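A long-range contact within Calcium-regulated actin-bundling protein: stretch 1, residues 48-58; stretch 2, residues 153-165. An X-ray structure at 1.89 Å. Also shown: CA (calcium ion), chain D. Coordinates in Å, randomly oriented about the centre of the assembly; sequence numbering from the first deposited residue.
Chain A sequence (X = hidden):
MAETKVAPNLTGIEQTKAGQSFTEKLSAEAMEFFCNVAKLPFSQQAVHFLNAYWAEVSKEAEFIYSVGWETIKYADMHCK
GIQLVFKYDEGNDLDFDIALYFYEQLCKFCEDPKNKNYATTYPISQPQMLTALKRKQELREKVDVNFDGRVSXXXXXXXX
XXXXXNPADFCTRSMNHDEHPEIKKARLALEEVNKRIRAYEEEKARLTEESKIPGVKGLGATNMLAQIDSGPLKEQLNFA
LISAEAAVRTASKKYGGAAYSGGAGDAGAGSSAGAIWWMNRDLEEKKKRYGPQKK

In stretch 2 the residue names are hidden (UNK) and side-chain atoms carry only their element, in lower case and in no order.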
# COMPACT_ATOMS: atom_id res chain seq x y z
N HIS A 48 -11.21 -23.33 5.63
CA HIS A 48 -12.50 -23.09 5.04
C HIS A 48 -12.59 -23.85 3.72
O HIS A 48 -13.60 -24.50 3.41
CB HIS A 48 -12.78 -21.62 4.75
CG HIS A 48 -13.38 -20.90 5.88
ND1 HIS A 48 -12.64 -20.54 6.98
CD2 HIS A 48 -14.65 -20.52 6.14
CE1 HIS A 48 -13.41 -19.92 7.85
NE2 HIS A 48 -14.65 -19.92 7.38
N PHE A 49 -11.56 -23.69 2.92
CA PHE A 49 -11.56 -24.38 1.60
C PHE A 49 -11.67 -25.91 1.74
O PHE A 49 -12.52 -26.55 1.09
CB PHE A 49 -10.31 -24.01 0.83
CG PHE A 49 -10.16 -24.78 -0.49
CD1 PHE A 49 -10.94 -24.46 -1.55
CD2 PHE A 49 -9.28 -25.82 -0.61
CE1 PHE A 49 -10.86 -25.16 -2.75
CE2 PHE A 49 -9.20 -26.52 -1.82
CZ PHE A 49 -10.00 -26.17 -2.87
N LEU A 50 -10.81 -26.49 2.60
CA LEU A 50 -10.77 -27.91 2.80
C LEU A 50 -12.08 -28.44 3.37
O LEU A 50 -12.60 -29.43 2.84
CB LEU A 50 -9.60 -28.30 3.67
CG LEU A 50 -8.22 -28.10 3.10
CD1 LEU A 50 -7.21 -28.31 4.21
CD2 LEU A 50 -7.89 -29.04 1.94
N ASN A 51 -12.63 -27.82 4.40
CA ASN A 51 -13.95 -28.22 4.87
C ASN A 51 -15.00 -28.25 3.78
O ASN A 51 -15.84 -29.12 3.81
CB ASN A 51 -14.49 -27.27 5.93
CG ASN A 51 -13.85 -27.52 7.29
OD1 ASN A 51 -13.33 -28.60 7.55
ND2 ASN A 51 -13.92 -26.53 8.16
N ALA A 52 -15.00 -27.27 2.89
CA ALA A 52 -16.04 -27.16 1.90
C ALA A 52 -15.87 -28.25 0.81
O ALA A 52 -16.84 -28.80 0.29
CB ALA A 52 -16.02 -25.79 1.25
N TYR A 53 -14.64 -28.55 0.48
CA TYR A 53 -14.39 -29.39 -0.66
C TYR A 53 -13.74 -30.72 -0.26
O TYR A 53 -13.09 -31.38 -1.09
CB TYR A 53 -13.53 -28.63 -1.66
CG TYR A 53 -14.28 -27.63 -2.46
CD1 TYR A 53 -15.14 -28.01 -3.47
CD2 TYR A 53 -14.14 -26.26 -2.18
CE1 TYR A 53 -15.85 -27.06 -4.18
CE2 TYR A 53 -14.81 -25.30 -2.89
CZ TYR A 53 -15.68 -25.68 -3.90
OH TYR A 53 -16.41 -24.72 -4.55
N TRP A 54 -13.89 -31.13 0.99
CA TRP A 54 -13.17 -32.31 1.47
C TRP A 54 -13.44 -33.56 0.57
O TRP A 54 -12.52 -34.34 0.29
CB TRP A 54 -13.53 -32.59 2.97
CG TRP A 54 -12.58 -33.54 3.59
CD1 TRP A 54 -12.84 -34.84 4.00
CD2 TRP A 54 -11.20 -33.31 3.84
NE1 TRP A 54 -11.69 -35.40 4.46
CE2 TRP A 54 -10.68 -34.48 4.39
CE3 TRP A 54 -10.34 -32.23 3.60
CZ2 TRP A 54 -9.34 -34.60 4.74
CZ3 TRP A 54 -9.01 -32.34 3.97
CH2 TRP A 54 -8.52 -33.51 4.53
N ALA A 55 -14.68 -33.72 0.10
CA ALA A 55 -15.06 -34.93 -0.64
C ALA A 55 -14.24 -34.97 -1.89
O ALA A 55 -13.80 -36.03 -2.30
CB ALA A 55 -16.53 -34.96 -0.98
N GLU A 56 -13.99 -33.81 -2.46
CA GLU A 56 -13.28 -33.72 -3.72
C GLU A 56 -11.80 -33.54 -3.63
O GLU A 56 -11.09 -33.83 -4.58
CB GLU A 56 -13.81 -32.52 -4.50
CG GLU A 56 -15.28 -32.57 -4.90
CD GLU A 56 -16.23 -32.13 -3.81
OE1 GLU A 56 -15.81 -31.65 -2.73
OE2 GLU A 56 -17.43 -32.22 -4.08
N VAL A 57 -11.30 -32.95 -2.53
CA VAL A 57 -9.90 -32.46 -2.54
C VAL A 57 -9.00 -33.06 -1.48
O VAL A 57 -7.80 -32.80 -1.51
CB VAL A 57 -9.82 -30.88 -2.48
CG1 VAL A 57 -9.88 -30.35 -1.08
CG2 VAL A 57 -8.58 -30.37 -3.22
N SER A 58 -9.56 -33.93 -0.65
CA SER A 58 -8.86 -34.44 0.52
C SER A 58 -7.46 -34.99 0.22
O SER A 58 -6.52 -34.87 1.03
CB SER A 58 -9.71 -35.55 1.22
OG SER A 58 -9.80 -36.73 0.44
N UNK A 153 -4.96 -16.76 -0.21
CA UNK A 153 -4.76 -18.20 -0.34
C UNK A 153 -6.02 -18.85 -0.81
O UNK A 153 -5.98 -19.73 -1.66
c UNK A 153 -3.88 -21.13 1.84
c UNK A 153 -2.48 -22.72 0.70
c UNK A 153 -3.66 -20.17 0.83
c UNK A 153 -2.21 -21.76 -0.27
c UNK A 153 -4.28 -18.80 0.95
c UNK A 153 -2.78 -20.47 -0.18
c UNK A 153 -3.26 -22.42 1.77
N UNK A 154 -7.16 -18.36 -0.33
CA UNK A 154 -8.47 -18.82 -0.80
C UNK A 154 -8.59 -18.68 -2.32
O UNK A 154 -9.04 -19.59 -2.97
c UNK A 154 -11.42 -19.97 -0.15
c UNK A 154 -9.65 -18.10 -0.19
c UNK A 154 -11.07 -18.55 -0.60
c UNK A 154 -12.08 -17.59 -0.02
N UNK A 155 -8.24 -17.53 -2.83
CA UNK A 155 -8.39 -17.26 -4.27
C UNK A 155 -7.44 -18.14 -5.08
O UNK A 155 -7.84 -18.70 -6.08
o UNK A 155 -8.21 -13.09 -3.37
c UNK A 155 -8.19 -15.77 -4.54
c UNK A 155 -9.40 -14.95 -4.14
c UNK A 155 -9.10 -13.49 -4.13
o UNK A 155 -9.74 -12.75 -4.90
N UNK A 156 -6.20 -18.28 -4.62
CA UNK A 156 -5.27 -19.25 -5.23
C UNK A 156 -5.86 -20.67 -5.26
O UNK A 156 -5.80 -21.37 -6.29
c UNK A 156 -3.18 -20.57 -4.64
c UNK A 156 -1.83 -23.02 -4.91
c UNK A 156 -2.49 -20.88 -5.81
c UNK A 156 -3.13 -21.48 -3.60
c UNK A 156 -3.90 -19.25 -4.50
c UNK A 156 -2.49 -22.69 -3.71
o UNK A 156 -1.15 -24.25 -5.04
c UNK A 156 -1.79 -22.10 -5.94
N UNK A 157 -6.44 -21.09 -4.15
CA UNK A 157 -7.02 -22.43 -4.07
C UNK A 157 -8.17 -22.70 -4.98
O UNK A 157 -8.23 -23.73 -5.65
c UNK A 157 -6.24 -22.89 -1.73
c UNK A 157 -7.44 -22.75 -2.65
c UNK A 157 -6.70 -22.94 -0.27
c UNK A 157 -5.43 -24.19 -1.97
N UNK A 158 -9.09 -21.76 -5.06
CA UNK A 158 -10.23 -21.91 -5.89
C UNK A 158 -9.88 -22.02 -7.36
O UNK A 158 -10.53 -22.79 -8.11
c UNK A 158 -12.31 -20.76 -4.71
c UNK A 158 -11.13 -20.71 -5.70
c UNK A 158 -12.60 -22.02 -3.95
c UNK A 158 -12.39 -19.52 -3.90
N UNK A 159 -8.90 -21.23 -7.78
CA UNK A 159 -8.48 -21.24 -9.16
C UNK A 159 -7.62 -22.47 -9.44
O UNK A 159 -7.82 -23.10 -10.46
o UNK A 159 -6.95 -19.96 -15.17
c UNK A 159 -7.80 -19.94 -9.59
c UNK A 159 -8.45 -19.79 -13.35
c UNK A 159 -7.17 -19.96 -13.83
c UNK A 159 -6.30 -20.06 -11.63
c UNK A 159 -7.57 -19.90 -11.10
c UNK A 159 -8.65 -19.78 -11.98
c UNK A 159 -6.09 -20.10 -12.99
N UNK A 160 -6.77 -22.87 -8.52
CA UNK A 160 -5.98 -24.10 -8.72
C UNK A 160 -6.88 -25.33 -8.92
O UNK A 160 -6.64 -26.15 -9.79
c UNK A 160 -4.20 -25.55 -7.63
n UNK A 160 -3.25 -26.57 -9.63
c UNK A 160 -3.19 -25.56 -8.77
o UNK A 160 -2.37 -24.69 -8.86
c UNK A 160 -5.02 -24.30 -7.57
N UNK A 161 -7.96 -25.40 -8.15
CA UNK A 161 -8.83 -26.59 -8.12
C UNK A 161 -10.09 -26.27 -8.83
O UNK A 161 -11.15 -26.79 -8.51
c UNK A 161 -7.76 -27.36 -6.04
c UNK A 161 -7.09 -28.52 -6.41
o UNK A 161 -4.08 -28.33 -4.33
c UNK A 161 -9.03 -26.98 -6.66
c UNK A 161 -7.15 -26.55 -5.09
c UNK A 161 -5.88 -28.88 -5.84
c UNK A 161 -5.94 -26.92 -4.51
c UNK A 161 -5.30 -28.06 -4.89
N UNK A 162 -9.99 -25.44 -9.88
CA UNK A 162 -11.16 -24.99 -10.56
C UNK A 162 -11.94 -26.08 -11.35
O UNK A 162 -13.13 -25.84 -11.67
c UNK A 162 -10.87 -23.82 -11.51
c UNK A 162 -10.05 -24.20 -12.77
c UNK A 162 -8.54 -23.33 -14.55
c UNK A 162 -9.62 -22.98 -13.54
n UNK A 162 -9.17 -24.13 -15.62
N UNK A 163 -11.35 -27.24 -11.60
CA UNK A 163 -12.13 -28.39 -12.19
C UNK A 163 -13.36 -28.72 -11.33
O UNK A 163 -14.30 -29.32 -11.79
o UNK A 163 -9.09 -30.37 -12.68
c UNK A 163 -11.31 -29.69 -12.22
c UNK A 163 -10.06 -29.60 -13.05
o UNK A 163 -10.02 -28.78 -14.03
N UNK A 164 -13.36 -28.37 -10.05
CA UNK A 164 -14.57 -28.55 -9.26
C UNK A 164 -14.96 -27.38 -8.35
O UNK A 164 -16.09 -27.35 -7.97
c UNK A 164 -11.19 -29.83 -5.81
c UNK A 164 -12.24 -30.54 -7.81
c UNK A 164 -13.37 -29.86 -7.47
c UNK A 164 -14.52 -29.82 -8.39
c UNK A 164 -13.43 -29.18 -6.27
c UNK A 164 -11.13 -30.51 -7.01
c UNK A 164 -12.33 -29.17 -5.45
N UNK A 165 -14.03 -26.47 -8.05
CA UNK A 165 -14.23 -25.39 -7.11
C UNK A 165 -14.47 -24.07 -7.84
O UNK A 165 -13.94 -23.88 -8.96
c UNK A 165 -13.00 -25.29 -6.24
CA CA D . -8.67 -10.59 -4.15
O HOH W 1 -8.84 -10.63 -1.77

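Position 153 has one carbon leading to a ring of six carbons with no oxygen. It makes no contact with stretch 1. It is phenylalanine, F153.

Position 154 has four carbons, forked at the second. One branch end touches F49. Four carbons forked at the second are leucine. L154 CD1 is 4.3 Å from F49 CB.

Position 155 has three carbons, the third carrying two oxygens. Both oxygens bind the calcium ion, and none of the side chain reaches stretch 1. This is glutamate, E155, with OE1 at 2.7 Å and OE2 at 2.5 Å from the calcium ion.

Position 156 has one carbon and a six-carbon ring bearing an oxygen. It is tyrosine, Y156, out of reach of stretch 1.

Position 157 again has four carbons, forked at the second. Its CB sits over the face of the F49 ring, 3.9 Å from the centroid and 6° off the normal. It is L157.

Position 158 shows the same fork. One branch end lies at the edge of the F49 ring and also meets Y53. This is leucine. L158 CD1 is 3.8 Å from F49 CE1 and 4.1 Å from Y53 CE2. Its chi1 of -96° is between wells.

Position 159 has one carbon and a six-carbon ring with an oxygen, far from stretch 1: Y159.

Position 160 has three carbons, the third carrying one oxygen and one nitrogen. It is glutamine, Q160, and makes no contact here.

Position 161 has one carbon and a six-carbon ring with an oxygen. V57 CG2 lies over its face, 4.0 Å from the centroid. It is Y161; its CD2 is 3.6 Å from F49 CZ.

Position 162 is four carbons in a row ending in nitrogen: lysine, K162, exposed.

Position 163 has two carbons, the second carrying two oxygens: aspartate, D163, also exposed.

Position 164 has one carbon and a ring of six carbons without oxygen. E56 CB lies over its face, 3.8 Å from the centroid. It is F164, with CD1 3.5 Å from Y53 CD1 and CZ 3.7 Å from V57 CG2.

Position 165 has a single side-chain carbon. That CB lies over the Y53 ring face, 3.6 Å from Y53 CZ. It is alanine, A165.

The contact is apolar packing, with no hydrogen bond across it. The two helix axes run at 21°, 10.9 Å apart at closest approach. F49 has the largest covered area in stretch 1, 110 Å², and touches L154, L157, L158, Y161 and A165. Beyond the second helix, F164 and A165 pack against Y53, while E56 and V57 pack on the faces of F164 and Y161 respectively. The backbone hydrogen bond from A165 N to Y161 O, 2.9 Å, links this segment to the turn before it.

Stretch 2, residues 153-165: FLEYLLYQYKDFA
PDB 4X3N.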